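Local coordinates for MdbA protein (Corynebacterium diphtheriae, PDB 5C00) that is a thiol-disulfide oxidoreductase of the thioredoxin superfamily that probably catalyses disulfide bond formation in exported proteins, among them pilus and toxin components, at residues Lys45-Tyr50 against Gly76-Asn81; Glu63-Pro68 against Glu200-Gln205. All blocks are in the same frame, centred on the assembly; numbering follows the deposited sequence. Where two conformers were deposited one is given.

Interaction 1: residues Lys45-Tyr50 against Gly76-Asn81; sequences KKIDFY and GDIVVN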
loop_
_atom_site.group_PDB
_atom_site.type_symbol
_atom_site.label_atom_id
_atom_site.label_comp_id
_atom_site.label_asym_id
_atom_site.label_seq_id
_atom_site.Cartn_x
_atom_site.Cartn_y
_atom_site.Cartn_z
ATOM N N LYS A 45 -19.028 -2.307 0.793
ATOM C CA LYS A 45 -18.728 -0.898 0.579
ATOM C C LYS A 45 -17.370 -0.747 -0.094
ATOM O O LYS A 45 -16.447 -1.480 0.243
ATOM C CB LYS A 45 -18.810 -0.139 1.902
ATOM C CG LYS A 45 -20.239 -0.170 2.487
ATOM C CD LYS A 45 -20.601 1.108 3.227
ATOM C CE LYS A 45 -22.107 1.386 3.215
ATOM N NZ LYS A 45 -22.908 0.160 3.485
ATOM N N LYS A 46 -17.290 0.125 -1.104
ATOM C CA LYS A 46 -16.043 0.367 -1.819
ATOM C C LYS A 46 -15.256 1.472 -1.136
ATOM O O LYS A 46 -15.753 2.573 -0.956
ATOM C CB LYS A 46 -16.317 0.751 -3.260
ATOM C CG LYS A 46 -16.844 -0.423 -4.061
ATOM C CD LYS A 46 -17.575 0.029 -5.322
ATOM C CE LYS A 46 -18.590 -1.006 -5.800
ATOM N NZ LYS A 46 -19.659 -0.339 -6.592
ATOM N N ILE A 47 -14.014 1.199 -0.783
ATOM C CA ILE A 47 -13.220 2.158 -0.043
ATOM C C ILE A 47 -12.169 2.649 -0.994
ATOM O O ILE A 47 -11.587 1.862 -1.722
ATOM C CB ILE A 47 -12.570 1.510 1.172
ATOM C CG1 ILE A 47 -13.593 0.740 2.001
ATOM C CG2 ILE A 47 -11.802 2.525 1.991
ATOM C CD1 ILE A 47 -14.659 1.588 2.636
ATOM N N ASP A 48 -11.937 3.947 -1.008
ATOM C CA ASP A 48 -10.752 4.488 -1.641
ATOM C C ASP A 48 -9.887 5.029 -0.537
ATOM O O ASP A 48 -10.293 5.908 0.216
ATOM C CB ASP A 48 -11.111 5.570 -2.650
ATOM C CG ASP A 48 -11.881 5.021 -3.840
ATOM O OD1 ASP A 48 -11.325 4.197 -4.575
ATOM O OD2 ASP A 48 -13.058 5.422 -4.026
ATOM N N PHE A 49 -8.718 4.399 -0.380
ATOM C CA PHE A 49 -7.829 4.722 0.713
ATOM C C PHE A 49 -6.555 5.230 0.079
ATOM O O PHE A 49 -5.835 4.495 -0.589
ATOM C CB PHE A 49 -7.629 3.471 1.552
ATOM C CG PHE A 49 -6.809 3.658 2.804
ATOM C CD1 PHE A 49 -6.406 4.902 3.268
ATOM C CD2 PHE A 49 -6.448 2.528 3.535
ATOM C CE1 PHE A 49 -5.651 5.019 4.418
ATOM C CE2 PHE A 49 -5.693 2.639 4.687
ATOM C CZ PHE A 49 -5.294 3.887 5.130
ATOM N N TYR A 50 -6.281 6.502 0.309
ATOM C CA TYR A 50 -5.131 7.193 -0.281
ATOM C C TYR A 50 -4.011 7.259 0.745
ATOM O O TYR A 50 -4.231 7.696 1.869
ATOM C CB TYR A 50 -5.505 8.582 -0.733
ATOM C CG TYR A 50 -6.526 8.639 -1.857
ATOM C CD1 TYR A 50 -7.889 8.568 -1.592
ATOM C CD2 TYR A 50 -6.116 8.785 -3.195
ATOM C CE1 TYR A 50 -8.835 8.609 -2.618
ATOM C CE2 TYR A 50 -7.048 8.857 -4.223
ATOM C CZ TYR A 50 -8.395 8.739 -3.927
ATOM O OH TYR A 50 -9.302 8.869 -4.954
ATOM N N GLY A 76 -15.774 -9.872 3.949
ATOM C CA GLY A 76 -16.506 -9.557 2.725
ATOM C C GLY A 76 -17.346 -8.280 2.793
ATOM O O GLY A 76 -18.117 -7.997 1.864
ATOM N N ASP A 77 -17.144 -7.471 3.844
ATOM C CA ASP A 77 -17.938 -6.256 4.085
ATOM C C ASP A 77 -17.433 -5.011 3.372
ATOM O O ASP A 77 -18.211 -4.059 3.134
ATOM C CB ASP A 77 -17.997 -5.933 5.591
ATOM C CG ASP A 77 -18.799 -6.978 6.395
ATOM O OD1 ASP A 77 -19.804 -7.485 5.853
ATOM O OD2 ASP A 77 -18.403 -7.293 7.546
ATOM N N ILE A 78 -16.124 -4.950 3.117
ATOM C CA ILE A 78 -15.544 -3.876 2.336
ATOM C C ILE A 78 -14.593 -4.398 1.286
ATOM O O ILE A 78 -14.024 -5.475 1.454
ATOM C CB ILE A 78 -14.798 -2.879 3.230
ATOM C CG1 ILE A 78 -13.622 -3.496 3.967
ATOM C CG2 ILE A 78 -15.772 -2.321 4.235
ATOM C CD1 ILE A 78 -12.832 -2.471 4.740
ATOM N N VAL A 79 -14.482 -3.649 0.202
ATOM C CA VAL A 79 -13.452 -3.843 -0.804
ATOM C C VAL A 79 -12.579 -2.604 -0.785
ATOM O O VAL A 79 -13.092 -1.513 -0.910
ATOM C CB VAL A 79 -14.091 -4.070 -2.170
ATOM C CG1 VAL A 79 -13.041 -4.089 -3.270
ATOM C CG2 VAL A 79 -14.822 -5.406 -2.123
ATOM N N VAL A 80 -11.279 -2.764 -0.537
ATOM C CA VAL A 80 -10.402 -1.607 -0.360
ATOM C C VAL A 80 -9.517 -1.312 -1.559
ATOM O O VAL A 80 -8.674 -2.130 -1.979
ATOM C CB VAL A 80 -9.519 -1.714 0.914
ATOM C CG1 VAL A 80 -8.692 -0.445 1.046
ATOM C CG2 VAL A 80 -10.399 -1.862 2.145
ATOM N N ASN A 81 -9.746 -0.156 -2.144
ATOM C CA ASN A 81 -8.872 0.309 -3.173
ATOM C C ASN A 81 -7.763 1.155 -2.569
ATOM O O ASN A 81 -7.983 2.315 -2.250
ATOM C CB ASN A 81 -9.642 1.122 -4.202
ATOM C CG ASN A 81 -10.776 0.333 -4.799
ATOM O OD1 ASN A 81 -10.580 -0.427 -5.723
ATOM N ND2 ASN A 81 -11.958 0.486 -4.244
#
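The carbonyl oxygen of Ile47 is gripped twice by Asn81: Asn81 N donates to Ile47 O at 2.8 Å, and Asn81 ND2 reaches the same Ile47 O at 2.9 Å from the opposite face of its plane. Asn81 ND2 comes from above the carbonyl plane, 40° out of it, while Ile47 O lies close to the plane of the Asn81 side-chain amide. The first torsion (chi1 -57°) sets CG of Asn81 beside its own backbone N, and the side chain lies alongside that of Asp48, the two pointing the same way; OD1 of Asp48 meets Asn81 CB but has its salt bridge with Arg83.

The other backbone bonds form the parallel ladder. Val79 uses both backbone groups toward strand 45-52: its N donates to Lys45 O at 2.9 Å and its O accepts from Ile47 N. Phe49 N closes on Asn81 O in an almost straight bond (179°). On the opposite face from Asn81, the branched residues suit the extended backbone: Ile47 CG1 lies 4.0 Å from Ile78 CB and 4.1 Å from Val80 CG2, and helix 56-74 packs on Ile78 and Val80.

This is the strand pair of a right-handed beta-alpha-beta crossover, the core of the thioredoxin fold. Its chemistry is two-sided: apolar branches face the helices, while on the other face asparagine adds a side-chain bond to the ladder and aspartate pairs with arginine.

Interaction 2: residues Glu63-Pro68 against Glu200-Gln205; sequences EVTDGP and ETWVEQ
Segment 63-68, in a helix kinked where the N atoms of Gly67 and Pro68 lack bonds to the turn before, meets the start of helix 202-207, with the CA atoms of Thr65 and Glu200, and of Pro68 and Val203, each 6.6 Å apart. A proline has no N-H to give, so it fits such a break.

Thr65 is the centre of the contact. Its OG1, placed between the backbone N and the carbonyl carbon (chi1 66°), accepts a weak hydrogen bond from Trp202 NE1 at 3.2 Å, bent to 143° at the hydrogen. The two side chains cross at about a right angle, and the hydroxyl approaches the indole obliquely. OG1 is also hydrogen-bonded to Leu61 O within its own helix, so one small group serves both helices. The other branch of Thr65 is apolar: CG2 sits 3.3 Å from Glu200 O and also packs near CD1 and NE1 of the indole. Threonine thus offers a polar and a methyl arm to neighbouring parts of one partner.

Val203 fills the ground beside it. Its CG2 lies over the centre of the Trp202 ring, 3.5 Å above the plane, and 4.0 Å from Thr65 O; Val203 CG1 lies 3.7 Å from Pro68 O and 4.1 Å from Pro68 CB. Farther out, Val64 CG1 meets the Glu200 carbonyl oxygen. Met69 of helix 56-74 also packs on Trp202 and Val203.

The two helices are therefore joined chiefly by van der Waals packing. The indole bond gives NE1 of the buried Trp202 a polar partner, though a weak one, while CG2 of Val203 sits between the indole face and helix 56-74 and CG1 meets Pro68.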
loop_
_atom_site.group_PDB
_atom_site.type_symbol
_atom_site.label_atom_id
_atom_site.label_comp_id
_atom_site.label_asym_id
_atom_site.label_seq_id
_atom_site.Cartn_x
_atom_site.Cartn_y
_atom_site.Cartn_z
ATOM N N GLU A 63 -1.520 1.856 11.932
ATOM C CA GLU A 63 -1.367 1.178 13.207
ATOM C C GLU A 63 -2.711 0.978 13.870
ATOM O O GLU A 63 -2.943 -0.032 14.518
ATOM C CB GLU A 63 -0.534 2.010 14.200
ATOM C CG GLU A 63 0.934 2.124 13.910
ATOM C CD GLU A 63 1.680 2.718 15.097
ATOM O OE1 GLU A 63 1.692 2.051 16.161
ATOM O OE2 GLU A 63 2.232 3.845 14.976
ATOM N N VAL A 64 -3.573 1.967 13.758
ATOM C CA VAL A 64 -4.884 1.906 14.377
ATOM C C VAL A 64 -5.890 1.110 13.548
ATOM O O VAL A 64 -6.671 0.371 14.096
ATOM C CB VAL A 64 -5.426 3.323 14.648
ATOM C CG1 VAL A 64 -6.865 3.278 15.143
ATOM C CG2 VAL A 64 -4.528 4.036 15.660
ATOM N N THR A 65 -5.912 1.277 12.237
ATOM C CA THR A 65 -7.016 0.754 11.451
ATOM C C THR A 65 -6.666 -0.455 10.574
ATOM O O THR A 65 -7.584 -1.095 10.035
ATOM C CB THR A 65 -7.674 1.858 10.590
ATOM O OG1 THR A 65 -6.778 2.341 9.574
ATOM C CG2 THR A 65 -8.099 3.021 11.477
ATOM N N ASP A 66 -5.379 -0.782 10.395
ATOM C CA ASP A 66 -5.030 -1.950 9.552
ATOM C C ASP A 66 -5.666 -3.259 10.042
ATOM O O ASP A 66 -6.175 -4.058 9.264
ATOM C CB ASP A 66 -3.521 -2.148 9.433
ATOM C CG ASP A 66 -2.889 -1.265 8.372
ATOM O OD1 ASP A 66 -3.585 -0.563 7.564
ATOM O OD2 ASP A 66 -1.641 -1.294 8.329
ATOM N N GLY A 67 -5.646 -3.458 11.349
ATOM C CA GLY A 67 -6.215 -4.651 11.933
ATOM C C GLY A 67 -7.699 -4.797 11.663
ATOM O O GLY A 67 -8.123 -5.793 11.077
ATOM N N PRO A 68 -8.501 -3.819 12.078
ATOM C CA PRO A 68 -9.922 -3.904 11.784
ATOM C C PRO A 68 -10.217 -3.918 10.306
ATOM O O PRO A 68 -11.142 -4.640 9.887
ATOM C CB PRO A 68 -10.520 -2.648 12.416
ATOM C CG PRO A 68 -9.475 -2.080 13.280
ATOM C CD PRO A 68 -8.171 -2.712 12.977
ATOM N N GLU A 200 -10.157 7.672 12.683
ATOM C CA GLU A 200 -9.692 6.471 13.388
ATOM C C GLU A 200 -10.723 5.368 13.406
ATOM O O GLU A 200 -10.378 4.193 13.630
ATOM C CB GLU A 200 -9.322 6.775 14.827
ATOM C CG GLU A 200 -8.068 7.603 14.953
ATOM C CD GLU A 200 -7.631 7.780 16.398
ATOM O OE1 GLU A 200 -7.819 6.845 17.218
ATOM O OE2 GLU A 200 -7.069 8.847 16.714
ATOM N N THR A 201 -11.979 5.729 13.188
ATOM C CA THR A 201 -13.056 4.760 13.230
ATOM C C THR A 201 -13.676 4.534 11.869
ATOM O O THR A 201 -14.817 4.099 11.782
ATOM C CB THR A 201 -14.151 5.188 14.247
ATOM O OG1 THR A 201 -14.924 6.291 13.748
ATOM C CG2 THR A 201 -13.531 5.594 15.540
ATOM N N TRP A 202 -12.926 4.808 10.799
ATOM C CA TRP A 202 -13.496 4.704 9.474
ATOM C C TRP A 202 -14.008 3.306 9.162
ATOM O O TRP A 202 -14.978 3.180 8.441
ATOM C CB TRP A 202 -12.511 5.200 8.402
ATOM C CG TRP A 202 -11.340 4.317 8.078
ATOM C CD1 TRP A 202 -10.071 4.437 8.511
ATOM C CD2 TRP A 202 -11.356 3.210 7.165
ATOM N NE1 TRP A 202 -9.271 3.454 7.930
ATOM C CE2 TRP A 202 -10.045 2.713 7.083
ATOM C CE3 TRP A 202 -12.350 2.627 6.382
ATOM C CZ2 TRP A 202 -9.699 1.636 6.278
ATOM C CZ3 TRP A 202 -12.003 1.539 5.566
ATOM C CH2 TRP A 202 -10.688 1.059 5.527
ATOM N N VAL A 203 -13.347 2.271 9.687
ATOM C CA VAL A 203 -13.742 0.906 9.368
ATOM C C VAL A 203 -15.133 0.631 10.001
ATOM O O VAL A 203 -16.033 0.076 9.327
ATOM C CB VAL A 203 -12.701 -0.118 9.851
ATOM C CG1 VAL A 203 -13.174 -1.540 9.524
ATOM C CG2 VAL A 203 -11.321 0.148 9.205
ATOM N N GLU A 204 -15.320 1.088 11.241
ATOM C CA GLU A 204 -16.662 0.982 11.893
ATOM C C GLU A 204 -17.691 1.704 11.062
ATOM O O GLU A 204 -18.793 1.227 10.857
ATOM C CB GLU A 204 -16.709 1.619 13.276
ATOM C CG GLU A 204 -15.882 0.972 14.350
ATOM C CD GLU A 204 -15.812 1.823 15.617
ATOM O OE1 GLU A 204 -14.696 1.915 16.181
ATOM O OE2 GLU A 204 -16.840 2.416 16.039
ATOM N N GLN A 205 -17.324 2.878 10.593
ATOM C CA GLN A 205 -18.214 3.701 9.794
ATOM C C GLN A 205 -18.571 3.004 8.509
ATOM O O GLN A 205 -19.709 3.049 8.088
ATOM C CB GLN A 205 -17.572 5.021 9.464
ATOM C CG GLN A 205 -17.367 5.940 10.659
ATOM C CD GLN A 205 -16.987 7.353 10.255
ATOM O OE1 GLN A 205 -17.649 7.987 9.411
ATOM N NE2 GLN A 205 -15.928 7.873 10.873
#

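Overall arrangement
Interactions 1 and 2 share a hydrophobic layer, their centres about 12 Å apart. The tryptophan of interaction 2 bridges them: Trp202 CZ3 lies 3.7 Å from Ile47 CG2 and 4.2 Å from Ile78 CD1. The six-membered ring thus rests on the sheet, while at the other end of the indole NE1 makes its weak bond to helix 56-74. Helix 56-74 is the connection between the two strands of interaction 1, and helix 202-207 packs beside it on the same sheet face. Near the start of helix 56-74 lies a CxxC pair, Cys55 and Cys58, consistent with the redox centre of thioredoxin-like oxidoreductases; the Phe49 side chain lies near these residues without touching them.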